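Two structures of hypoxanthine-guanine phosphoribosyltransferase from Thermus thermophilus compared at one contact. The protein probably catalyses the magnesium-dependent transfer of a phosphoribosyl group to hypoxanthine or guanine, forming IMP or GMP in purine salvage. Structure 1 is PDB 3ACD (chain A, 1.89 Å), residues A130-P135 and F149-A154; structure 2 is PDB 3ACB (chain B, 2.06 Å), residues A130-P135 and F149-A154. One frame, after least-squares fit of the local backbone (RMSD 0.39 Å); residues are numbered along the deposited sequences.

Structure 1 (3ACD); sequences ALLSKP and FEIEDA. With IMP (inosinic acid), chain C.
The purine pocket of this type I phosphoribosyltransferase is bordered here by the parallel pairing of strand 132-133 with the end of strand 146-150, next to strand 104-105. Lys134 lies just past the paired residues and reaches Ala154 and the base of IMP. Its chain bends at chi3 (-67°), which turns CE and NZ to the purine: NZ donates to IMP O6 at 2.9 Å and to IMP N7 at 3.2 Å. NZ also bonds Ala154 O at 3.3 Å, from above the carbonyl plane, and a water links it to Asp153 OD1; Asp106 is a long, weak ion partner. The carbonyl and the water probably help to hold NZ against the base, which Val156 O also bonds. Nearer the backbone, Lys134 CG lies 3.5 Å from Ile151 CG1, the side chains crossing obliquely. The backbones are tied by Phe149 N to Leu131 O and by a nearly straight bond from Ile151 N to Ser133 O (2.9 Å). Leu132 CD2 packs on Phe149 CB at 3.8 Å, while Pro135 CG rests on Glu150 CD at 3.7 Å.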
loop_
_atom_site.group_PDB
_atom_site.type_symbol
_atom_site.label_atom_id
_atom_site.label_comp_id
_atom_site.label_asym_id
_atom_site.label_seq_id
_atom_site.Cartn_x
_atom_site.Cartn_y
_atom_site.Cartn_z
ATOM N N ALA A 130 6.717 11.159 -7.091
ATOM C CA ALA A 130 6.574 10.085 -8.063
ATOM C C ALA A 130 7.844 9.250 -8.066
ATOM O O ALA A 130 8.944 9.793 -8.032
ATOM C CB ALA A 130 6.329 10.664 -9.456
ATOM N N LEU A 131 7.701 7.931 -8.101
ATOM C CA LEU A 131 8.883 7.077 -8.105
ATOM C C LEU A 131 9.663 7.223 -9.408
ATOM O O LEU A 131 10.887 7.340 -9.388
ATOM C CB LEU A 131 8.500 5.608 -7.917
ATOM C CG LEU A 131 9.694 4.646 -7.868
ATOM C CD1 LEU A 131 10.531 4.914 -6.611
ATOM C CD2 LEU A 131 9.194 3.217 -7.874
ATOM N N LEU A 132 8.950 7.240 -10.532
ATOM C CA LEU A 132 9.588 7.330 -11.842
ATOM C C LEU A 132 8.954 8.353 -12.776
ATOM O O LEU A 132 7.828 8.801 -12.562
ATOM C CB LEU A 132 9.532 5.967 -12.534
ATOM C CG LEU A 132 10.045 4.739 -11.776
ATOM C CD1 LEU A 132 9.570 3.477 -12.485
ATOM C CD2 LEU A 132 11.561 4.779 -11.685
ATOM N N SER A 133 9.691 8.704 -13.825
ATOM C CA SER A 133 9.206 9.641 -14.827
ATOM C C SER A 133 9.918 9.383 -16.150
ATOM O O SER A 133 11.139 9.209 -16.181
ATOM C CB SER A 133 9.450 11.088 -14.394
ATOM O OG SER A 133 8.982 11.988 -15.393
ATOM N N LYS A 134 9.139 9.345 -17.230
ATOM C CA LYS A 134 9.651 9.128 -18.585
ATOM C C LYS A 134 9.353 10.411 -19.363
ATOM O O LYS A 134 8.427 10.459 -20.178
ATOM C CB LYS A 134 8.935 7.935 -19.232
ATOM C CG LYS A 134 9.175 6.610 -18.511
ATOM C CD LYS A 134 8.516 5.425 -19.210
ATOM C CE LYS A 134 6.996 5.499 -19.150
ATOM N NZ LYS A 134 6.359 4.270 -19.704
ATOM N N PRO A 135 10.142 11.467 -19.120
ATOM C CA PRO A 135 9.978 12.768 -19.771
ATOM C C PRO A 135 9.934 12.808 -21.297
ATOM O O PRO A 135 9.320 13.710 -21.866
ATOM C CB PRO A 135 11.127 13.595 -19.184
ATOM C CG PRO A 135 12.172 12.566 -18.901
ATOM C CD PRO A 135 11.363 11.451 -18.291
ATOM N N PHE A 149 13.387 8.476 -9.764
ATOM C CA PHE A 149 14.314 8.296 -10.879
ATOM C C PHE A 149 13.746 8.751 -12.219
ATOM O O PHE A 149 12.582 8.489 -12.533
ATOM C CB PHE A 149 14.669 6.811 -11.022
ATOM C CG PHE A 149 15.188 6.175 -9.766
ATOM C CD1 PHE A 149 16.550 6.184 -9.474
ATOM C CD2 PHE A 149 14.315 5.550 -8.880
ATOM C CE1 PHE A 149 17.035 5.573 -8.313
ATOM C CE2 PHE A 149 14.789 4.939 -7.719
ATOM C CZ PHE A 149 16.150 4.950 -7.436
ATOM N N GLU A 150 14.570 9.423 -13.016
ATOM C CA GLU A 150 14.141 9.819 -14.350
ATOM C C GLU A 150 14.673 8.701 -15.241
ATOM O O GLU A 150 15.850 8.348 -15.158
ATOM C CB GLU A 150 14.756 11.154 -14.762
ATOM C CG GLU A 150 14.417 11.542 -16.190
ATOM C CD GLU A 150 15.002 12.877 -16.580
ATOM O OE1 GLU A 150 14.428 13.917 -16.192
ATOM O OE2 GLU A 150 16.047 12.882 -17.263
ATOM N N ILE A 151 13.815 8.137 -16.083
ATOM C CA ILE A 151 14.240 7.037 -16.943
ATOM C C ILE A 151 13.917 7.228 -18.417
ATOM O O ILE A 151 13.126 8.095 -18.792
ATOM C CB ILE A 151 13.599 5.701 -16.494
ATOM C CG1 ILE A 151 12.074 5.782 -16.640
ATOM C CG2 ILE A 151 13.971 5.405 -15.046
ATOM C CD1 ILE A 151 11.348 4.463 -16.409
ATOM N N GLU A 152 14.548 6.404 -19.249
ATOM C CA GLU A 152 14.323 6.441 -20.683
ATOM C C GLU A 152 12.956 5.821 -20.957
ATOM O O GLU A 152 12.350 5.211 -20.071
ATOM C CB GLU A 152 15.403 5.642 -21.418
ATOM C CG GLU A 152 15.436 4.166 -21.053
ATOM C CD GLU A 152 16.442 3.378 -21.876
ATOM O OE1 GLU A 152 16.263 3.287 -23.110
ATOM O OE2 GLU A 152 17.411 2.853 -21.288
ATOM N N ASP A 153 12.484 5.974 -22.187
ATOM C CA ASP A 153 11.193 5.436 -22.591
ATOM C C ASP A 153 11.218 3.910 -22.652
ATOM O O ASP A 153 11.869 3.321 -23.515
ATOM C CB ASP A 153 10.806 6.020 -23.952
ATOM C CG ASP A 153 9.483 5.491 -24.466
ATOM O OD1 ASP A 153 8.676 4.988 -23.658
ATOM O OD2 ASP A 153 9.244 5.597 -25.687
ATOM N N ALA A 154 10.508 3.278 -21.721
ATOM C CA ALA A 154 10.424 1.824 -21.658
ATOM C C ALA A 154 9.263 1.429 -20.752
ATOM O O ALA A 154 8.879 2.196 -19.866
ATOM C CB ALA A 154 11.729 1.246 -21.110
HETATM P P IMP C . 0.220 8.901 -17.861
HETATM O O1P IMP C . 0.523 8.702 -19.294
HETATM O O2P IMP C . -1.228 9.574 -17.714
HETATM O O3P IMP C . 1.340 9.856 -17.206
HETATM O "O5'" IMP C . 0.250 7.454 -17.133
HETATM C "C5'" IMP C . -0.624 7.217 -16.031
HETATM C "C4'" IMP C . -0.496 5.781 -15.520
HETATM O "O4'" IMP C . -0.034 4.889 -16.580
HETATM C "C3'" IMP C . 0.622 5.679 -14.457
HETATM O "O3'" IMP C . 0.171 6.104 -13.170
HETATM C "C2'" IMP C . 0.909 4.168 -14.491
HETATM O "O2'" IMP C . -0.006 3.447 -13.660
HETATM C "C1'" IMP C . 0.704 3.808 -15.972
HETATM N N9 IMP C . 2.025 3.629 -16.618
HETATM C C8 IMP C . 2.666 4.499 -17.471
HETATM N N7 IMP C . 3.819 4.004 -17.837
HETATM C C5 IMP C . 3.991 2.804 -17.242
HETATM C C6 IMP C . 5.021 1.808 -17.252
HETATM O O6 IMP C . 6.039 1.967 -17.905
HETATM N N1 IMP C . 4.839 0.674 -16.499
HETATM C C2 IMP C . 3.694 0.488 -15.755
HETATM N N3 IMP C . 2.739 1.392 -15.741
HETATM C C4 IMP C . 2.840 2.549 -16.454
HETATM O O HOH W 1 6.498 4.117 -22.448
#

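Structure 2 (3ACB); sequences ALLSKP and FEIEDA.
At the purine-site lysine, Lys134 crosses Asp153 at about a right angle, and its ammonium group meets Asp153 and Ala154. The chain is extended beyond CG (chi3 177°), which carries NZ to residues 153-154: it donates to Ala154 O at 2.7 Å, from above the carbonyl plane, and forms a salt bridge with Asp153 OD1 at 3.2 Å. That oxygen is approached on its anti side, 27° out of the carboxylate plane, and is also paired with Arg137, so two cations probably share the charge of Asp153. Nearer the backbone, Lys134 CG lies against Ile151 CG1 at 3.9 Å. The backbones are tied by Phe149 N to Leu131 O and by a nearly straight bond from Ile151 N to Ser133 O (2.9 Å). Leu132 CD2 packs on Phe149 CB at 4.1 Å, and Pro135 CG rests on Glu150 CD at 3.7 Å.

How the two compare
The main difference is a turn of the lysine end. From Lys134(A) to Lys134(B), chi3 goes from -67° to 177°, so CE and NZ leave their places and the NZ atoms stand 1.6 Å apart after superposition. In structure 1 the ammonium group bonds O6 and N7 of IMP; in structure 2 no ligand or ion is modelled at that place, and NZ is directed to the aspartate instead. Lys134(B) NZ makes a hydrogen bond to Asp153(B) OD1 at 3.2 Å, whereas Lys134(A) NZ and Asp153(A) OD1 are 4.6 Å apart, too far for a direct bond. The two lysine positions probably reflect the presence of IMP in structure 1, though the crystals may differ in other ways. The bond Lys134(A) NZ - Ala154(A) O is kept as Lys134(B) NZ - Ala154(B) O, and CG touches Ile151(A) and Ile151(B) alike. Leu132(A), Phe149(A), Ile151(A) and their counterparts keep their places; the backbone bonds Phe149(A) N - Leu131(A) O and Ile151(A) N - Ser133(A) O are found in structure 2 as well. Beside the lysine end the backbone shifts: the CA atoms of Ala154(A) and Ala154(B) are 0.9 Å apart after superposition, and phi is -165° in Ala154(A) against -108° in Ala154(B).

Structure 2 (3ACB)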
loop_
_atom_site.group_PDB
_atom_site.type_symbol
_atom_site.label_atom_id
_atom_site.label_comp_id
_atom_site.label_asym_id
_atom_site.label_seq_id
_atom_site.Cartn_x
_atom_site.Cartn_y
_atom_site.Cartn_z
ATOM N N ALA B 130 6.755 11.279 -7.159
ATOM C CA ALA B 130 6.652 10.211 -8.149
ATOM C C ALA B 130 7.888 9.326 -8.139
ATOM O O ALA B 130 9.013 9.817 -8.068
ATOM C CB ALA B 130 6.448 10.804 -9.542
ATOM N N LEU B 131 7.683 8.017 -8.219
ATOM C CA LEU B 131 8.811 7.098 -8.221
ATOM C C LEU B 131 9.592 7.217 -9.528
ATOM O O LEU B 131 10.814 7.345 -9.518
ATOM C CB LEU B 131 8.333 5.654 -8.048
ATOM C CG LEU B 131 9.442 4.599 -8.173
ATOM C CD1 LEU B 131 10.400 4.706 -6.994
ATOM C CD2 LEU B 131 8.829 3.214 -8.239
ATOM N N LEU B 132 8.879 7.187 -10.650
ATOM C CA LEU B 132 9.513 7.259 -11.959
ATOM C C LEU B 132 8.950 8.350 -12.860
ATOM O O LEU B 132 7.783 8.737 -12.749
ATOM C CB LEU B 132 9.364 5.922 -12.682
ATOM C CG LEU B 132 9.767 4.665 -11.906
ATOM C CD1 LEU B 132 9.420 3.431 -12.741
ATOM C CD2 LEU B 132 11.257 4.707 -11.581
ATOM N N SER B 133 9.792 8.819 -13.776
ATOM C CA SER B 133 9.406 9.846 -14.728
ATOM C C SER B 133 10.028 9.579 -16.096
ATOM O O SER B 133 11.231 9.335 -16.202
ATOM C CB SER B 133 9.846 11.223 -14.226
ATOM O OG SER B 133 9.621 12.215 -15.214
ATOM N N LYS B 134 9.198 9.604 -17.135
ATOM C CA LYS B 134 9.656 9.411 -18.510
ATOM C C LYS B 134 9.378 10.740 -19.194
ATOM O O LYS B 134 8.389 10.884 -19.914
ATOM C CB LYS B 134 8.857 8.317 -19.220
ATOM C CG LYS B 134 9.090 6.904 -18.726
ATOM C CD LYS B 134 8.261 5.952 -19.573
ATOM C CE LYS B 134 8.472 4.502 -19.209
ATOM N NZ LYS B 134 7.727 3.639 -20.160
ATOM N N PRO B 135 10.248 11.733 -18.978
ATOM C CA PRO B 135 10.066 13.055 -19.578
ATOM C C PRO B 135 9.923 13.108 -21.096
ATOM O O PRO B 135 9.295 14.023 -21.616
ATOM C CB PRO B 135 11.278 13.833 -19.069
ATOM C CG PRO B 135 12.322 12.762 -18.908
ATOM C CD PRO B 135 11.536 11.649 -18.266
ATOM N N PHE B 149 13.322 8.453 -9.703
ATOM C CA PHE B 149 14.254 8.298 -10.817
ATOM C C PHE B 149 13.673 8.746 -12.154
ATOM O O PHE B 149 12.483 8.572 -12.423
ATOM C CB PHE B 149 14.656 6.830 -10.969
ATOM C CG PHE B 149 15.143 6.196 -9.701
ATOM C CD1 PHE B 149 16.484 6.277 -9.336
ATOM C CD2 PHE B 149 14.254 5.531 -8.859
ATOM C CE1 PHE B 149 16.934 5.702 -8.148
ATOM C CE2 PHE B 149 14.694 4.955 -7.669
ATOM C CZ PHE B 149 16.037 5.042 -7.314
ATOM N N GLU B 150 14.532 9.312 -12.995
ATOM C CA GLU B 150 14.137 9.725 -14.329
ATOM C C GLU B 150 14.659 8.620 -15.240
ATOM O O GLU B 150 15.820 8.229 -15.135
ATOM C CB GLU B 150 14.785 11.060 -14.689
ATOM C CG GLU B 150 14.531 11.489 -16.121
ATOM C CD GLU B 150 15.001 12.900 -16.391
ATOM O OE1 GLU B 150 14.311 13.853 -15.957
ATOM O OE2 GLU B 150 16.065 13.050 -17.030
ATOM N N ILE B 151 13.810 8.110 -16.126
ATOM C CA ILE B 151 14.216 7.024 -17.012
ATOM C C ILE B 151 13.809 7.207 -18.468
ATOM O O ILE B 151 12.991 8.071 -18.801
ATOM C CB ILE B 151 13.617 5.674 -16.540
ATOM C CG1 ILE B 151 12.086 5.792 -16.456
ATOM C CG2 ILE B 151 14.204 5.286 -15.184
ATOM C CD1 ILE B 151 11.369 4.482 -16.159
ATOM N N GLU B 152 14.389 6.372 -19.326
ATOM C CA GLU B 152 14.090 6.379 -20.749
ATOM C C GLU B 152 12.737 5.692 -20.933
ATOM O O GLU B 152 12.221 5.067 -20.003
ATOM C CB GLU B 152 15.177 5.621 -21.519
ATOM C CG GLU B 152 15.394 4.188 -21.045
ATOM C CD GLU B 152 16.498 3.474 -21.808
ATOM O OE1 GLU B 152 16.331 3.228 -23.022
ATOM O OE2 GLU B 152 17.538 3.160 -21.190
ATOM N N ASP B 153 12.168 5.799 -22.130
ATOM C CA ASP B 153 10.866 5.205 -22.407
ATOM C C ASP B 153 10.920 3.700 -22.658
ATOM O O ASP B 153 10.697 3.236 -23.775
ATOM C CB ASP B 153 10.214 5.918 -23.601
ATOM C CG ASP B 153 8.812 5.405 -23.899
ATOM O OD1 ASP B 153 8.038 5.175 -22.945
ATOM O OD2 ASP B 153 8.479 5.246 -25.093
ATOM N N ALA B 154 11.220 2.943 -21.608
ATOM C CA ALA B 154 11.285 1.488 -21.705
ATOM C C ALA B 154 10.080 0.893 -20.988
ATOM O O ALA B 154 9.488 1.539 -20.126
ATOM C CB ALA B 154 12.571 0.974 -21.068
HETATM O O HOH W 2 11.729 13.905 -15.159
#